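Local coordinates for protein alpha-L-rhamnosidase (Aspergillus terreus, PDB 6GSZ) that probably hydrolyses alpha-L-rhamnosides, releasing the terminal non-reducing alpha-L-rhamnose, at residues I439-S449 against N760-L771. Sequence-based numbering, arbitrary orientation. Where two conformers were deposited one is given.
Sequences ISKLHENILWS and NHYAVGSVGSWL. With BGC (beta-D-glucopyranose), chain B.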
ATOM      1  N   ILE A 439      17.540  15.061   5.978  1.00 15.50           N
ATOM      2  CA  ILE A 439      16.301  14.551   6.594  1.00 14.39           C
ATOM      3  C   ILE A 439      15.148  14.754   5.598  1.00 14.40           C
ATOM      4  O   ILE A 439      14.256  13.886   5.465  1.00 15.75           O
ATOM      5  CB  ILE A 439      16.054  15.227   7.955  1.00 14.49           C
ATOM      6  CG1 ILE A 439      17.157  14.851   8.935  1.00 15.92           C
ATOM      7  CG2 ILE A 439      14.693  14.868   8.528  1.00 15.57           C
ATOM      8  CD1 ILE A 439      17.059  15.575  10.249  1.00 17.64           C
ATOM      9  N   SER A 440      15.153  15.868   4.860  1.00 15.77           N
ATOM     10  CA  SER A 440      14.136  16.025   3.794  1.00 15.26           C
ATOM     11  C   SER A 440      14.264  14.894   2.754  1.00 15.35           C
ATOM     12  O   SER A 440      13.239  14.344   2.318  1.00 15.98           O
ATOM     13  CB  SER A 440      14.209  17.361   3.092  1.00 15.94           C
ATOM     14  OG  SER A 440      13.977  18.413   4.004  1.00 17.29           O
ATOM     15  N   LYS A 441      15.503  14.551   2.372  1.00 14.29           N
ATOM     16  CA  LYS A 441      15.692  13.470   1.415  1.00 14.43           C
ATOM     17  C   LYS A 441      15.260  12.128   2.016  1.00 14.82           C
ATOM     18  O   LYS A 441      14.703  11.283   1.297  1.00 15.19           O
ATOM     19  CB  LYS A 441      17.151  13.403   0.962  1.00 15.42           C
ATOM     20  CG  LYS A 441      17.459  12.295  -0.048  1.00 15.17           C
ATOM     21  CD  LYS A 441      16.678  12.415  -1.340  1.00 16.60           C
ATOM     22  CE  LYS A 441      17.283  11.638  -2.488  1.00 17.11           C
ATOM     23  NZ  LYS A 441      16.480  11.799  -3.732  1.00 18.87           N
ATOM     24  N   LEU A 442      15.555  11.897   3.295  1.00 13.84           N
ATOM     25  CA  LEU A 442      15.073  10.679   3.979  1.00 13.18           C
ATOM     26  C   LEU A 442      13.559  10.513   3.784  1.00 12.28           C
ATOM     27  O   LEU A 442      13.095   9.423   3.440  1.00 13.87           O
ATOM     28  CB  LEU A 442      15.424  10.712   5.460  1.00 13.95           C
ATOM     29  CG  LEU A 442      14.921   9.525   6.279  1.00 13.81           C
ATOM     30  CD1 LEU A 442      15.488   8.198   5.747  1.00 15.77           C
ATOM     31  CD2 LEU A 442      15.239   9.751   7.760  1.00 14.22           C
ATOM     32  N   HIS A 443      12.784  11.575   3.987  1.00 13.48           N
ATOM     33  CA  HIS A 443      11.346  11.486   3.815  1.00 12.26           C
ATOM     34  C   HIS A 443      10.992  11.135   2.353  1.00 12.37           C
ATOM     35  O   HIS A 443      10.116  10.327   2.112  1.00 12.95           O
ATOM     36  CB  HIS A 443      10.613  12.734   4.331  1.00 13.08           C
ATOM     37  CG  HIS A 443       9.145  12.487   4.349  1.00 12.80           C
ATOM     38  ND1 HIS A 443       8.318  12.751   3.261  1.00 13.06           N
ATOM     39  CD2 HIS A 443       8.360  11.974   5.320  1.00 13.95           C
ATOM     40  CE1 HIS A 443       7.079  12.394   3.583  1.00 13.92           C
ATOM     41  NE2 HIS A 443       7.087  11.931   4.858  1.00 12.89           N
ATOM     42  N   GLU A 444      11.653  11.780   1.384  1.00 13.27           N
ATOM     43  CA  GLU A 444      11.427  11.456  -0.022  0.50 12.66           C
ATOM     44  C   GLU A 444      11.706   9.958  -0.269  1.00 12.34           C
ATOM     45  O   GLU A 444      10.953   9.273  -1.005  1.00 13.72           O
ATOM     46  CB  GLU A 444      12.246  12.423  -0.875  0.50 13.03           C
ATOM     47  CG  GLU A 444      12.016  12.234  -2.350  0.50 15.24           C
ATOM     48  CD  GLU A 444      12.535  13.338  -3.272  0.50 19.88           C
ATOM     49  OE1 GLU A 444      13.084  14.333  -2.784  0.50 26.80           O
ATOM     50  OE2 GLU A 444      12.372  13.181  -4.487  0.50 29.78           O
ATOM     51  N   ASN A 445      12.762   9.445   0.357  1.00 12.22           N
ATOM     52  CA  ASN A 445      13.141   8.042   0.183  1.00 12.66           C
ATOM     53  C   ASN A 445      12.090   7.104   0.785  1.00 12.67           C
ATOM     54  O   ASN A 445      11.804   6.043   0.192  1.00 13.15           O
ATOM     55  CB  ASN A 445      14.502   7.724   0.803  1.00 12.92           C
ATOM     56  CG  ASN A 445      15.653   8.389   0.073  1.00 12.80           C
ATOM     57  OD1 ASN A 445      15.461   9.116  -0.925  1.00 13.44           O
ATOM     58  ND2 ASN A 445      16.853   8.174   0.604  1.00 13.97           N
ATOM     59  N   ILE A 446      11.499   7.498   1.917  1.00 12.13           N
ATOM     60  CA  ILE A 446      10.419   6.734   2.529  1.00 11.38           C
ATOM     61  C   ILE A 446       9.193   6.710   1.620  1.00 11.41           C
ATOM     62  O   ILE A 446       8.561   5.656   1.348  1.00 12.21           O
ATOM     63  CB  ILE A 446      10.060   7.307   3.913  1.00 12.65           C
ATOM     64  CG1 ILE A 446      11.253   7.143   4.858  1.00 11.95           C
ATOM     65  CG2 ILE A 446       8.801   6.666   4.469  1.00 13.13           C
ATOM     66  CD1 ILE A 446      11.111   7.901   6.182  1.00 12.42           C
ATOM     67  N   LEU A 447       8.886   7.866   1.079  1.00 12.19           N
ATOM     68  CA  LEU A 447       7.787   8.003   0.105  1.00 11.47           C
ATOM     69  C   LEU A 447       8.003   7.042  -1.085  1.00 11.95           C
ATOM     70  O   LEU A 447       7.046   6.333  -1.501  1.00 12.02           O
ATOM     71  CB  LEU A 447       7.750   9.461  -0.360  1.00 11.56           C
ATOM     72  CG  LEU A 447       6.863   9.805  -1.549  1.00 12.43           C
ATOM     73  CD1 LEU A 447       5.403   9.590  -1.260  1.00 12.39           C
ATOM     74  CD2 LEU A 447       7.144  11.221  -2.032  1.00 13.29           C
ATOM     75  N   TRP A 448       9.216   7.039  -1.630  1.00 11.00           N
ATOM     76  CA  TRP A 448       9.492   6.159  -2.740  1.00 11.00           C
ATOM     77  C   TRP A 448       9.464   4.674  -2.346  1.00 11.55           C
ATOM     78  O   TRP A 448       9.072   3.842  -3.205  1.00 12.11           O
ATOM     79  CB  TRP A 448      10.817   6.540  -3.417  1.00 12.41           C
ATOM     80  CG  TRP A 448      10.662   7.696  -4.350  1.00 14.17           C
ATOM     81  CD1 TRP A 448      11.023   8.995  -4.130  1.00 15.08           C
ATOM     82  CD2 TRP A 448      10.175   7.661  -5.711  1.00 13.42           C
ATOM     83  NE1 TRP A 448      10.746   9.760  -5.224  1.00 14.90           N
ATOM     84  CE2 TRP A 448      10.308   8.960  -6.243  1.00 14.23           C
ATOM     85  CE3 TRP A 448       9.734   6.644  -6.572  1.00 14.20           C
ATOM     86  CZ2 TRP A 448       9.902   9.298  -7.536  1.00 15.38           C
ATOM     87  CZ3 TRP A 448       9.381   6.958  -7.862  1.00 16.32           C
ATOM     88  CH2 TRP A 448       9.451   8.269  -8.336  1.00 15.91           C
ATOM     89  N   SER A 449       9.914   4.311  -1.136  1.00 10.96           N
ATOM     90  CA  SER A 449       9.793   2.933  -0.695  1.00 10.56           C
ATOM     91  C   SER A 449       8.320   2.519  -0.524  1.00 11.14           C
ATOM     92  O   SER A 449       7.937   1.350  -0.771  1.00 12.32           O
ATOM     93  CB  SER A 449      10.631   2.613   0.510  1.00 12.80           C
ATOM     94  OG  SER A 449      11.994   2.505   0.158  1.00 14.62           O
ATOM     95  N   ASN A 760      15.082  -1.736  -1.123  1.00 12.99           N
ATOM     96  CA  ASN A 760      13.774  -1.100  -1.210  1.00 11.71           C
ATOM     97  C   ASN A 760      12.751  -1.839  -0.343  1.00 12.87           C
ATOM     98  O   ASN A 760      11.871  -2.534  -0.842  1.00 13.13           O
ATOM     99  CB  ASN A 760      13.301  -1.019  -2.656  1.00 11.69           C
ATOM    100  CG  ASN A 760      12.262   0.045  -2.899  1.00 12.57           C
ATOM    101  OD1 ASN A 760      11.743   0.642  -1.938  1.00 13.23           O
ATOM    102  ND2 ASN A 760      11.919   0.313  -4.150  1.00 12.20           N
ATOM    103  N   HIS A 761      12.882  -1.644   0.972  1.00 13.14           N
ATOM    104  CA  HIS A 761      11.970  -2.168   2.015  1.00 13.23           C
ATOM    105  C   HIS A 761      11.509  -0.985   2.859  1.00 13.66           C
ATOM    106  O   HIS A 761      12.378  -0.209   3.244  1.00 13.95           O
ATOM    107  CB  HIS A 761      12.736  -3.117   2.956  1.00 13.11           C
ATOM    108  CG  HIS A 761      12.698  -4.578   2.695  1.00 12.92           C
ATOM    109  ND1 HIS A 761      13.308  -5.151   1.592  1.00 13.24           N
ATOM    110  CD2 HIS A 761      12.206  -5.593   3.448  1.00 12.16           C
ATOM    111  CE1 HIS A 761      13.148  -6.460   1.662  1.00 14.84           C
ATOM    112  NE2 HIS A 761      12.451  -6.774   2.795  1.00 13.40           N
ATOM    113  N   TYR A 762      10.201  -0.838   3.115  1.00 12.97           N
ATOM    114  CA  TYR A 762       9.734   0.288   3.960  1.00 12.44           C
ATOM    115  C   TYR A 762       9.948   0.131   5.454  1.00 12.62           C
ATOM    116  O   TYR A 762       9.772   1.141   6.164  1.00 13.87           O
ATOM    117  CB  TYR A 762       8.272   0.645   3.647  1.00 12.52           C
ATOM    118  CG  TYR A 762       7.232  -0.446   3.649  1.00 11.23           C
ATOM    119  CD1 TYR A 762       7.096  -1.341   4.682  1.00 11.17           C
ATOM    120  CD2 TYR A 762       6.375  -0.596   2.568  1.00 11.65           C
ATOM    121  CE1 TYR A 762       6.101  -2.303   4.697  1.00 11.81           C
ATOM    122  CE2 TYR A 762       5.386  -1.570   2.552  1.00 11.33           C
ATOM    123  CZ  TYR A 762       5.294  -2.482   3.589  1.00 12.04           C
ATOM    124  OH  TYR A 762       4.308  -3.433   3.560  1.00 12.56           O
ATOM    125  N   ALA A 763      10.346  -1.025   5.991  1.00 13.78           N
ATOM    126  CA  ALA A 763      10.400  -1.172   7.455  1.00 14.74           C
ATOM    127  C   ALA A 763      11.219  -0.078   8.117  1.00 13.65           C
ATOM    128  O   ALA A 763      10.740   0.473   9.096  1.00 14.25           O
ATOM    129  CB  ALA A 763      10.934  -2.552   7.838  1.00 15.83           C
ATOM    130  N   VAL A 764      12.459   0.175   7.668  1.00 15.46           N
ATOM    131  CA  VAL A 764      13.363   1.221   8.281  1.00 16.37           C
ATOM    132  C   VAL A 764      12.710   2.593   8.117  1.00 12.91           C
ATOM    133  O   VAL A 764      12.908   3.516   8.960  1.00 14.83           O
ATOM    134  CB  VAL A 764      14.741   1.113   7.575  1.00 20.94           C
ATOM    135  CG1 VAL A 764      15.516   2.376   7.475  1.00 25.97           C
ATOM    136  CG2 VAL A 764      15.544  -0.048   8.180  1.00 21.60           C
ATOM    137  N   GLY A 765      11.844   2.724   7.098  1.00 12.79           N
ATOM    138  CA  GLY A 765      11.130   3.947   6.820  1.00 12.14           C
ATOM    139  C   GLY A 765      10.025   4.222   7.841  1.00 11.42           C
ATOM    140  O   GLY A 765       9.388   5.265   7.752  1.00 11.93           O
ATOM    141  N   SER A 766       9.805   3.310   8.794  1.00 11.25           N
ATOM    142  CA  SER A 766       8.866   3.528   9.918  0.50 11.95           C
ATOM    143  C   SER A 766       9.232   4.735  10.791  1.00 12.22           C
ATOM    144  O   SER A 766       8.391   5.196  11.544  1.00 13.25           O
ATOM    145  CB  SER A 766       8.739   2.282  10.759  0.50 10.62           C
ATOM    146  OG  SER A 766       9.977   1.916  11.337  0.50 10.05           O
ATOM    147  N   VAL A 767      10.460   5.228  10.666  1.00 12.49           N
ATOM    148  CA  VAL A 767      10.850   6.499  11.289  1.00 12.39           C
ATOM    149  C   VAL A 767      10.027   7.666  10.731  1.00 12.59           C
ATOM    150  O   VAL A 767       9.939   8.717  11.376  1.00 12.70           O
ATOM    151  CB  VAL A 767      12.358   6.771  11.153  1.00 12.88           C
ATOM    152  CG1 VAL A 767      12.752   7.119   9.732  1.00 14.77           C
ATOM    153  CG2 VAL A 767      12.818   7.849  12.124  1.00 13.61           C
ATOM    154  N   GLY A 768       9.368   7.521   9.576  1.00 12.40           N
ATOM    155  CA  GLY A 768       8.602   8.582   8.975  1.00 11.37           C
ATOM    156  C   GLY A 768       7.555   9.137   9.926  1.00 11.05           C
ATOM    157  O   GLY A 768       7.290  10.358   9.942  1.00 11.97           O
ATOM    158  N   SER A 769       6.909   8.265  10.697  1.00 11.27           N
ATOM    159  CA  SER A 769       5.877   8.731  11.641  1.00 11.43           C
ATOM    160  C   SER A 769       6.432   9.698  12.674  1.00 10.99           C
ATOM    161  O   SER A 769       5.682  10.539  13.157  1.00 12.40           O
ATOM    162  CB  SER A 769       5.155   7.589  12.321  1.00 11.76           C
ATOM    163  OG  SER A 769       6.016   6.801  13.103  1.00 12.77           O
ATOM    164  N   TRP A 770       7.706   9.538  13.033  1.00 11.07           N
ATOM    165  CA  TRP A 770       8.317  10.476  13.984  1.00 11.47           C
ATOM    166  C   TRP A 770       8.515  11.832  13.298  1.00 12.85           C
ATOM    167  O   TRP A 770       8.330  12.907  13.911  1.00 13.28           O
ATOM    168  CB  TRP A 770       9.634   9.931  14.546  1.00 11.42           C
ATOM    169  CG  TRP A 770      10.109  10.634  15.778  1.00 13.39           C
ATOM    170  CD1 TRP A 770       9.750  10.316  17.046  1.00 12.88           C
ATOM    171  CD2 TRP A 770      11.067  11.698  15.852  1.00 14.09           C
ATOM    172  NE1 TRP A 770      10.374  11.159  17.916  1.00 14.43           N
ATOM    173  CE2 TRP A 770      11.159  12.037  17.221  1.00 12.81           C
ATOM    174  CE3 TRP A 770      11.806  12.441  14.921  1.00 14.86           C
ATOM    175  CZ2 TRP A 770      12.004  13.046  17.675  1.00 15.72           C
ATOM    176  CZ3 TRP A 770      12.635  13.440  15.379  1.00 16.90           C
ATOM    177  CH2 TRP A 770      12.739  13.729  16.739  1.00 15.82           C
ATOM    178  N   LEU A 771       8.934  11.831  12.036  1.00 12.30           N
ATOM    179  CA  LEU A 771       9.020  13.080  11.271  1.00 12.50           C
ATOM    180  C   LEU A 771       7.658  13.780  11.238  1.00 12.39           C
ATOM    181  O   LEU A 771       7.535  14.983  11.478  1.00 13.99           O
ATOM    182  CB  LEU A 771       9.504  12.816   9.849  1.00 12.99           C
ATOM    183  CG  LEU A 771      10.804  12.029   9.686  1.00 16.53           C
ATOM    184  CD1 LEU A 771      11.182  11.900   8.214  1.00 15.76           C
ATOM    185  CD2 LEU A 771      11.975  12.511  10.454  1.00 18.25           C
TER
HETATM  186  C2  BGC B 968      10.596  -9.532   5.238  0.70 21.40           C
HETATM  187  C3  BGC B 968      10.637 -10.012   6.661  0.70 25.42           C
HETATM  188  C4  BGC B 968      10.812 -11.498   6.886  0.70 26.12           C
HETATM  189  C5  BGC B 968      11.938 -11.867   6.049  0.70 22.33           C
HETATM  190  C6  BGC B 968      12.152 -13.345   6.310  0.70 25.89           C
HETATM  191  C1  BGC B 968      11.744 -10.147   4.456  0.70 26.18           C
HETATM  192  O1  BGC B 968      11.761  -9.577   3.162  0.70 14.80           O
HETATM  193  O2  BGC B 968      11.001  -8.185   5.163  0.70 29.23           O
HETATM  194  O3  BGC B 968       9.432  -9.800   7.175  0.70 14.73           O
HETATM  195  O4  BGC B 968      10.997 -11.945   8.249  0.70 25.27           O
HETATM  196  O5  BGC B 968      11.794 -11.564   4.623  0.70 37.28           O
HETATM  197  O6  BGC B 968      13.158 -13.815   5.407  0.70 26.27           O
HETATM  198  O   HOH W   1      10.549   2.783  -5.337  1.00 12.04           O
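I446 lies across two glycines, G765 and G768, which, having no side chains, let the backbones come close: the I446 and G765 CA atoms are 5.2 Å apart. Its CG1 branch, anti to the carbonyl carbon (chi1 -64°) and extended, carries CD1 to 3.5 Å from G765 O and 3.8 Å from G768 CA. Around this close approach the packing is apolar. V767 CG1 meets both I446 CD1 and L442 CD2. The fork of L771 spans a helix turn: L771 CD2 touches I439 CG2, while L771 CD1 lies 4.0 Å from both H443 CB and H443 CD2, at the edge of the imidazole and near its plane. H443 thus offers carbon to L771, while its NE2 is hydrogen-bonded to H772.

Polar contacts gather at the other end. S449 OG donates to N760 OD1 (2.8 Å), with OG tilted 29° out of the amide carbonyl plane, and the same hydroxyl accepts from the backbone N of T738. A water links N760 ND2 to W448 O. H761, its CB directed away from helix 437-453, lines the glucose pocket and donates from NE2 to O1 of the bound beta-D-glucopyranose (2.9 Å, 164°), while S758 bonds its ND1.

The contact joins helix 437-453 to the loop and 3-10 turn that lead into helix 768-775, within the six-hairpin glycosidase domain. Helices 712-719 and 727-732 pack against the apolar end, and helix 471-484 against Y762 and H761.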